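Local coordinates for protein nitrilotriacetate monooxygenase component B (Bacillus cereus ATCC 14579, PDB 3BPK) that probably acts as an FMN-binding oxidoreductase of the flavin reductase type, the family that also includes reductase components of two-component monooxygenases, at residues E120-S125 with R135-L140; F32-T37 with I124-V129; N43-S48 with K72-N77. All blocks are in the same frame, centred on the assembly; numbering follows the deposited sequence.

Interaction 1 of 3, residues E120-S125 with R135-L140; sequences ESEVIS and RMECVL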
# COMPACT_ATOMS: atom_id res chain seq x y z
N GLU B 120 -21.73 -13.53 -8.44
CA GLU B 120 -22.51 -12.36 -8.06
C GLU B 120 -22.24 -11.96 -6.61
O GLU B 120 -22.00 -12.81 -5.74
CB GLU B 120 -24.02 -12.58 -8.31
CG GLU B 120 -24.48 -12.04 -9.66
CD GLU B 120 -25.91 -12.46 -10.02
OE1 GLU B 120 -26.63 -12.97 -9.13
OE2 GLU B 120 -26.30 -12.30 -11.21
N SER B 121 -22.24 -10.65 -6.36
CA SER B 121 -22.03 -10.09 -5.03
C SER B 121 -23.36 -10.01 -4.27
O SER B 121 -24.45 -10.00 -4.91
CB SER B 121 -21.44 -8.67 -5.15
OG SER B 121 -20.08 -8.78 -5.55
N GLU B 122 -23.28 -9.96 -2.94
CA GLU B 122 -24.46 -9.99 -2.05
C GLU B 122 -25.04 -8.59 -1.80
O GLU B 122 -26.28 -8.42 -1.78
CB GLU B 122 -24.07 -10.62 -0.70
CG GLU B 122 -23.71 -12.10 -0.79
CD GLU B 122 -23.18 -12.67 0.53
OE1 GLU B 122 -23.28 -11.99 1.56
OE2 GLU B 122 -22.70 -13.80 0.53
N VAL B 123 -24.16 -7.59 -1.64
CA VAL B 123 -24.56 -6.24 -1.25
C VAL B 123 -24.51 -5.32 -2.46
O VAL B 123 -25.44 -4.57 -2.74
CB VAL B 123 -23.66 -5.65 -0.10
CG1 VAL B 123 -24.06 -4.24 0.24
CG2 VAL B 123 -23.69 -6.54 1.13
N ILE B 124 -23.42 -5.41 -3.21
CA ILE B 124 -23.25 -4.55 -4.39
C ILE B 124 -23.65 -5.30 -5.64
O ILE B 124 -23.89 -6.51 -5.58
CB ILE B 124 -21.77 -4.03 -4.49
CG1 ILE B 124 -20.77 -5.19 -4.66
CG2 ILE B 124 -21.42 -3.18 -3.26
CD1 ILE B 124 -19.34 -4.68 -4.91
N SER B 125 -23.69 -4.56 -6.75
CA SER B 125 -24.15 -5.02 -8.08
C SER B 125 -23.00 -5.33 -9.06
O SER B 125 -23.22 -5.51 -10.27
CB SER B 125 -25.05 -3.96 -8.72
OG SER B 125 -24.28 -2.96 -9.36
N ARG B 135 -12.17 -12.26 -1.11
CA ARG B 135 -12.58 -11.06 -1.83
C ARG B 135 -13.47 -10.17 -0.99
O ARG B 135 -14.12 -10.61 -0.02
CB ARG B 135 -13.21 -11.41 -3.15
CG ARG B 135 -14.62 -11.96 -3.07
CD ARG B 135 -15.16 -12.30 -4.48
NE ARG B 135 -16.60 -12.50 -4.39
CZ ARG B 135 -17.19 -13.61 -3.91
NH1 ARG B 135 -16.49 -14.68 -3.55
NH2 ARG B 135 -18.50 -13.62 -3.81
N MSE B 136 -13.48 -8.90 -1.36
CA MSE B 136 -14.15 -7.87 -0.57
C MSE B 136 -15.02 -7.04 -1.47
O MSE B 136 -14.53 -6.42 -2.42
CB MSE B 136 -13.08 -6.96 0.05
CG MSE B 136 -12.26 -7.70 1.15
SE MSE B 136 -10.65 -6.72 1.65
CE MSE B 136 -9.61 -7.29 0.12
N GLU B 137 -16.31 -7.01 -1.17
CA GLU B 137 -17.23 -6.13 -1.90
C GLU B 137 -17.01 -4.76 -1.34
O GLU B 137 -17.04 -4.57 -0.10
CB GLU B 137 -18.68 -6.53 -1.68
CG GLU B 137 -19.01 -7.94 -2.16
CD GLU B 137 -20.46 -8.34 -1.91
OE1 GLU B 137 -21.33 -7.43 -1.85
OE2 GLU B 137 -20.71 -9.56 -1.82
N CYS B 138 -16.76 -3.80 -2.25
CA CYS B 138 -16.53 -2.42 -1.80
C CYS B 138 -17.51 -1.41 -2.38
O CYS B 138 -17.95 -1.54 -3.54
CB CYS B 138 -15.14 -1.97 -2.20
SG CYS B 138 -13.82 -2.90 -1.36
N VAL B 139 -17.81 -0.40 -1.56
CA VAL B 139 -18.43 0.81 -2.10
C VAL B 139 -17.36 1.91 -2.14
O VAL B 139 -16.40 1.93 -1.34
CB VAL B 139 -19.68 1.28 -1.31
CG1 VAL B 139 -20.78 0.20 -1.35
CG2 VAL B 139 -19.30 1.62 0.14
N LEU B 140 -17.51 2.82 -3.09
CA LEU B 140 -16.51 3.85 -3.25
C LEU B 140 -16.79 4.96 -2.24
O LEU B 140 -17.86 5.63 -2.31
CB LEU B 140 -16.59 4.40 -4.67
CG LEU B 140 -15.53 5.48 -4.95
CD1 LEU B 140 -14.12 4.89 -4.93
CD2 LEU B 140 -15.80 6.23 -6.28
O HOH W 1 -18.84 -11.13 -5.59
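Three backbone N-H groups of the loop 120-125 converge on one carboxylate, that of Glu-137 on strand 134-146. Glu-137 stretches out from the strand, its chain extended beyond CG (chi2 179°), so that the acid group lies against the curled loop backbone. Val-123 N donates to the syn lone pair of Glu-137 OE1 at 2.8 Å, and Ile-124 N joins the same oxygen from above the carboxylate plane. Glu-122 N reaches Glu-137 OE2 at 2.8 Å in an almost straight bond (172°), also from above the plane. The second partner of OE2 is His-166 NE2, on strand 155-168. Both oxygens are thus gripped twice, which should fix the rotation of the group and probably stabilises its ionised form.

A water forms the other polar link: it donates to Ser-121 OG at 2.7 Å and accepts from Arg-135 NE at 2.9 Å, while Ser-121 OG also bonds Val-126 O.

Van der Waals contacts surround the acid. Ser-121 CB lies 3.4 Å from Glu-137 CD. The Ile-124 side chain runs alongside that of Glu-137 but points the other way, CD1 lying 3.8 Å from Glu-137 CB, and its CG2 branch makes an apolar contact with Val-139 CG1 at 3.9 Å.

Three consecutive N-H groups of a turn, held by one buried acid from a neighbouring strand, fasten the loop 120-125 to the antiparallel sheet of the flavin-reductase-like domain.

Interaction 2 of 3, residues F32-T37 with I124-V129; sequences FVTSVT and ISVPGV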
# COMPACT_ATOMS: atom_id res chain seq x y z
N PHE B 32 -6.66 -7.50 -7.12
CA PHE B 32 -7.26 -7.83 -8.41
C PHE B 32 -8.66 -7.26 -8.34
O PHE B 32 -9.47 -7.70 -7.50
CB PHE B 32 -7.28 -9.32 -8.65
CG PHE B 32 -7.92 -9.68 -9.93
CD1 PHE B 32 -7.35 -9.24 -11.13
CD2 PHE B 32 -9.09 -10.47 -9.96
CE1 PHE B 32 -7.95 -9.55 -12.35
CE2 PHE B 32 -9.69 -10.77 -11.17
CZ PHE B 32 -9.11 -10.33 -12.36
N VAL B 33 -8.92 -6.24 -9.17
CA VAL B 33 -10.15 -5.43 -8.99
C VAL B 33 -11.10 -5.61 -10.16
O VAL B 33 -10.70 -5.41 -11.32
CB VAL B 33 -9.79 -3.92 -8.91
CG1 VAL B 33 -11.06 -3.06 -8.73
CG2 VAL B 33 -8.85 -3.65 -7.72
N THR B 34 -12.36 -5.96 -9.84
CA THR B 34 -13.40 -6.05 -10.88
C THR B 34 -14.35 -4.87 -10.75
O THR B 34 -14.60 -4.34 -9.64
CB THR B 34 -14.21 -7.37 -10.86
OG1 THR B 34 -14.78 -7.58 -9.56
CG2 THR B 34 -13.31 -8.52 -11.24
N SER B 35 -14.89 -4.46 -11.89
CA SER B 35 -15.74 -3.28 -11.97
C SER B 35 -16.57 -3.47 -13.25
O SER B 35 -16.22 -4.31 -14.10
CB SER B 35 -14.87 -1.99 -12.05
OG SER B 35 -14.07 -1.96 -13.24
N VAL B 36 -17.66 -2.71 -13.37
CA VAL B 36 -18.59 -2.93 -14.50
C VAL B 36 -18.79 -1.62 -15.26
O VAL B 36 -18.93 -0.56 -14.63
CB VAL B 36 -19.95 -3.49 -13.98
CG1 VAL B 36 -20.95 -3.62 -15.15
CG2 VAL B 36 -19.73 -4.89 -13.35
N THR B 37 -18.79 -1.71 -16.60
CA THR B 37 -18.99 -0.52 -17.45
C THR B 37 -20.48 -0.13 -17.52
O THR B 37 -21.35 -0.92 -17.12
CB THR B 37 -18.50 -0.74 -18.89
OG1 THR B 37 -19.39 -1.65 -19.58
CG2 THR B 37 -17.06 -1.28 -18.95
N ILE B 124 -23.42 -5.41 -3.21
CA ILE B 124 -23.25 -4.55 -4.39
C ILE B 124 -23.65 -5.30 -5.64
O ILE B 124 -23.89 -6.51 -5.58
CB ILE B 124 -21.77 -4.03 -4.49
CG1 ILE B 124 -20.77 -5.19 -4.66
CG2 ILE B 124 -21.42 -3.18 -3.26
CD1 ILE B 124 -19.34 -4.68 -4.91
N SER B 125 -23.69 -4.56 -6.75
CA SER B 125 -24.15 -5.02 -8.08
C SER B 125 -23.00 -5.33 -9.06
O SER B 125 -23.22 -5.51 -10.27
CB SER B 125 -25.05 -3.96 -8.72
OG SER B 125 -24.28 -2.96 -9.36
N VAL B 126 -21.77 -5.34 -8.55
CA VAL B 126 -20.61 -5.71 -9.35
C VAL B 126 -20.15 -7.11 -8.94
O VAL B 126 -19.87 -7.35 -7.76
CB VAL B 126 -19.46 -4.73 -9.07
CG1 VAL B 126 -18.16 -5.23 -9.71
CG2 VAL B 126 -19.82 -3.33 -9.53
N PRO B 127 -20.11 -8.05 -9.90
CA PRO B 127 -19.62 -9.39 -9.58
C PRO B 127 -18.12 -9.42 -9.28
O PRO B 127 -17.38 -8.53 -9.74
CB PRO B 127 -19.82 -10.17 -10.88
CG PRO B 127 -20.74 -9.37 -11.70
CD PRO B 127 -20.56 -7.94 -11.31
N GLY B 128 -17.70 -10.44 -8.55
CA GLY B 128 -16.28 -10.77 -8.43
C GLY B 128 -15.97 -12.01 -9.25
O GLY B 128 -16.74 -12.38 -10.17
N VAL B 129 -14.85 -12.64 -8.93
CA VAL B 129 -14.48 -13.91 -9.54
C VAL B 129 -14.41 -15.02 -8.49
O VAL B 129 -13.92 -14.82 -7.38
CB VAL B 129 -13.17 -13.83 -10.36
CG1 VAL B 129 -13.33 -12.81 -11.50
CG2 VAL B 129 -11.93 -13.50 -9.49
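Thr-34, at the middle of the contact, points its hydroxyl straight across to the backbone of 124-129. OG1 sits between the backbone N and the carbonyl carbon (chi1 55°) and donates to Pro-127 O at 2.8 Å, in the carbonyl plane and on a lone pair. The bond occupies the carbonyl just before Gly-128, whose CA passes 3.7 Å from Thr-34 OG1.

Apolar groups meet on both sides of this bond. Toward the start of 32-37, the Phe-32 ring, with CG anti to the backbone N (chi1 178°), offers its edge: CE2 meets Val-129 CG2 at 3.9 Å, close to the ring plane, and the Val-129 side chain comes in perpendicular to that of Phe-32. Toward the other end, Val-36 and Val-126 lie alongside each other, pointing opposite ways, while Val-36 CG2 presses on Pro-127 CD at 3.8 Å. Val-126 CG1 turns to the strand backbone, 3.8 Å from Ser-35 CA.

Strand 28-36 pairs with 42-54 and 83-88 in the main sheet, and 124-129 packs against it, running obliquely antiparallel (140°). Ile-111 of helix 110-113 touches Phe-32, Thr-34 and Val-129, and His-87 of strand 83-88 binds both Phe-32 O and Val-129 N.

Interaction 3 of 3, residues N43-S48 with K72-N77; sequences NGAPYS and KDTSRN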
# COMPACT_ATOMS: atom_id res chain seq x y z
N ASN B 43 -15.05 -5.72 -16.18
CA ASN B 43 -13.63 -5.51 -16.33
C ASN B 43 -12.90 -6.07 -15.12
O ASN B 43 -13.48 -6.17 -14.01
CB ASN B 43 -13.32 -4.01 -16.43
CG ASN B 43 -13.60 -3.42 -17.81
OD1 ASN B 43 -14.27 -2.40 -17.91
ND2 ASN B 43 -13.05 -4.04 -18.88
N GLY B 44 -11.62 -6.40 -15.30
CA GLY B 44 -10.74 -6.80 -14.18
C GLY B 44 -9.32 -6.43 -14.52
O GLY B 44 -8.89 -6.51 -15.69
N ALA B 45 -8.59 -6.03 -13.48
CA ALA B 45 -7.16 -5.72 -13.64
C ALA B 45 -6.46 -5.73 -12.30
O ALA B 45 -7.10 -5.52 -11.28
CB ALA B 45 -6.99 -4.37 -14.29
N PRO B 46 -5.15 -6.03 -12.29
CA PRO B 46 -4.37 -6.02 -11.08
C PRO B 46 -3.74 -4.65 -10.83
O PRO B 46 -3.29 -3.98 -11.78
CB PRO B 46 -3.25 -7.04 -11.38
CG PRO B 46 -3.06 -6.93 -12.87
CD PRO B 46 -4.38 -6.55 -13.45
N TYR B 47 -3.66 -4.29 -9.55
CA TYR B 47 -3.07 -3.01 -9.09
C TYR B 47 -2.22 -3.27 -7.86
O TYR B 47 -2.77 -3.71 -6.84
CB TYR B 47 -4.19 -2.01 -8.71
CG TYR B 47 -5.04 -1.68 -9.92
CD1 TYR B 47 -4.59 -0.75 -10.86
CD2 TYR B 47 -6.23 -2.38 -10.19
CE1 TYR B 47 -5.33 -0.46 -12.01
CE2 TYR B 47 -6.97 -2.10 -11.35
CZ TYR B 47 -6.53 -1.14 -12.24
OH TYR B 47 -7.24 -0.90 -13.40
N SER B 48 -0.90 -2.99 -7.93
CA SER B 48 -0.07 -3.21 -6.77
C SER B 48 0.03 -1.99 -5.84
O SER B 48 0.67 -2.09 -4.78
CB SER B 48 1.33 -3.69 -7.17
OG SER B 48 2.10 -2.59 -7.67
N LYS B 72 -8.73 5.60 -16.22
CA LYS B 72 -8.74 4.23 -16.73
C LYS B 72 -10.12 3.63 -16.47
O LYS B 72 -10.88 4.16 -15.65
CB LYS B 72 -7.64 3.40 -16.04
CG LYS B 72 -6.35 3.32 -16.86
CD LYS B 72 -5.15 2.79 -16.09
CE LYS B 72 -3.87 3.05 -16.90
NZ LYS B 72 -2.74 2.14 -16.56
N ASP B 73 -10.44 2.53 -17.17
CA ASP B 73 -11.73 1.86 -17.03
C ASP B 73 -12.08 1.59 -15.56
O ASP B 73 -13.21 1.84 -15.10
CB ASP B 73 -11.70 0.52 -17.78
CG ASP B 73 -11.83 0.68 -19.29
OD1 ASP B 73 -12.20 1.77 -19.76
OD2 ASP B 73 -11.57 -0.30 -20.00
N THR B 74 -11.11 1.07 -14.81
CA THR B 74 -11.42 0.68 -13.43
C THR B 74 -11.93 1.88 -12.62
O THR B 74 -12.92 1.76 -11.88
CB THR B 74 -10.20 0.03 -12.73
OG1 THR B 74 -9.87 -1.19 -13.42
CG2 THR B 74 -10.46 -0.23 -11.24
N SER B 75 -11.27 3.04 -12.74
CA SER B 75 -11.72 4.24 -12.01
C SER B 75 -13.04 4.78 -12.49
O SER B 75 -13.92 5.16 -11.69
CB SER B 75 -10.66 5.33 -12.10
OG SER B 75 -9.49 4.82 -11.53
N ARG B 76 -13.18 4.87 -13.82
CA ARG B 76 -14.46 5.29 -14.41
C ARG B 76 -15.61 4.42 -13.92
O ARG B 76 -16.67 4.92 -13.53
CB ARG B 76 -14.46 5.19 -15.94
CG ARG B 76 -13.75 6.28 -16.65
CD ARG B 76 -14.37 6.48 -18.04
NE ARG B 76 -14.31 5.29 -18.90
CZ ARG B 76 -13.31 5.02 -19.74
NH1 ARG B 76 -13.34 3.92 -20.51
NH2 ARG B 76 -12.26 5.84 -19.82
N ASN B 77 -15.41 3.11 -13.97
CA ASN B 77 -16.47 2.16 -13.59
C ASN B 77 -16.76 2.25 -12.08
O ASN B 77 -17.91 2.15 -11.67
CB ASN B 77 -16.01 0.73 -13.87
CG ASN B 77 -15.84 0.43 -15.35
OD1 ASN B 77 -16.27 1.19 -16.24
ND2 ASN B 77 -15.24 -0.71 -15.63
O HOH W 2 -13.94 -1.21 -20.37
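The amides of Asn-43 and Asn-77 lie nearly in one plane, 8° apart, and meet edge to edge. Asn-77 ND2 donates to Asn-43 OD1 at 3.0 Å, on a lone pair in the carbonyl plane and within the plane of its own amide, although the bond is bent (N-H...O 146°). At the edge of the Tyr-47 ring, near its plane, stands Thr-74: the two hydroxyls meet end on, with Tyr-47 OH 2.6 Å from Thr-74 OG1 in a hydrogen bond that either could donate. Elsewhere the Tyr-47 side chain packs on Val-33 and on Val-62 and Val-64 of strand 59-65.

Asn-43 OD1 is also the acceptor for a water at 2.8 Å, which makes a weak bond to Asp-73 OD2 at 2.6 Å. Asp-73 turns its other oxygen, OD1, to Arg-76 NH1 in a salt bridge of 2.5 Å within the first turn of the helix. Beyond the two segments, Asn-43 ND2 donates to Glu-110 OE1, and Asn-77 ND2 also bonds Ser-35 OG.

Helix 73-77 therefore rests on strand 43-47 through polar tips, their axes coming within 9.2 Å at the closest. With both Asn amide nitrogens donating and Asn-43 OD1 accepting twice, the flip of each amide is well defined, and uncharged dipoles carry the direct bonds, leaving ionic pairing to the helix itself.

In the fold
All three contacts reach the main antiparallel sheet. Interaction 2 is the buried one and mostly apolar, with a single direct hydrogen bond; interactions 1 and 3 are partly buried and more polar, each with a bridging water. Interactions 1 and 2 share Ile-124 and Ser-125 and have centres about 7 Å apart, so the same excursion of chain is held to strand 134-146 by a probably ionised carboxylate and to strand 28-36 by packing round one hydroxyl hydrogen bond. Interactions 2 and 3 involve neighbouring strands, joined by Ser-35 O to Asn-43 N, and interaction 3 is nested in the chain loop that interaction 2 closes. Interactions 1 and 3 do not touch.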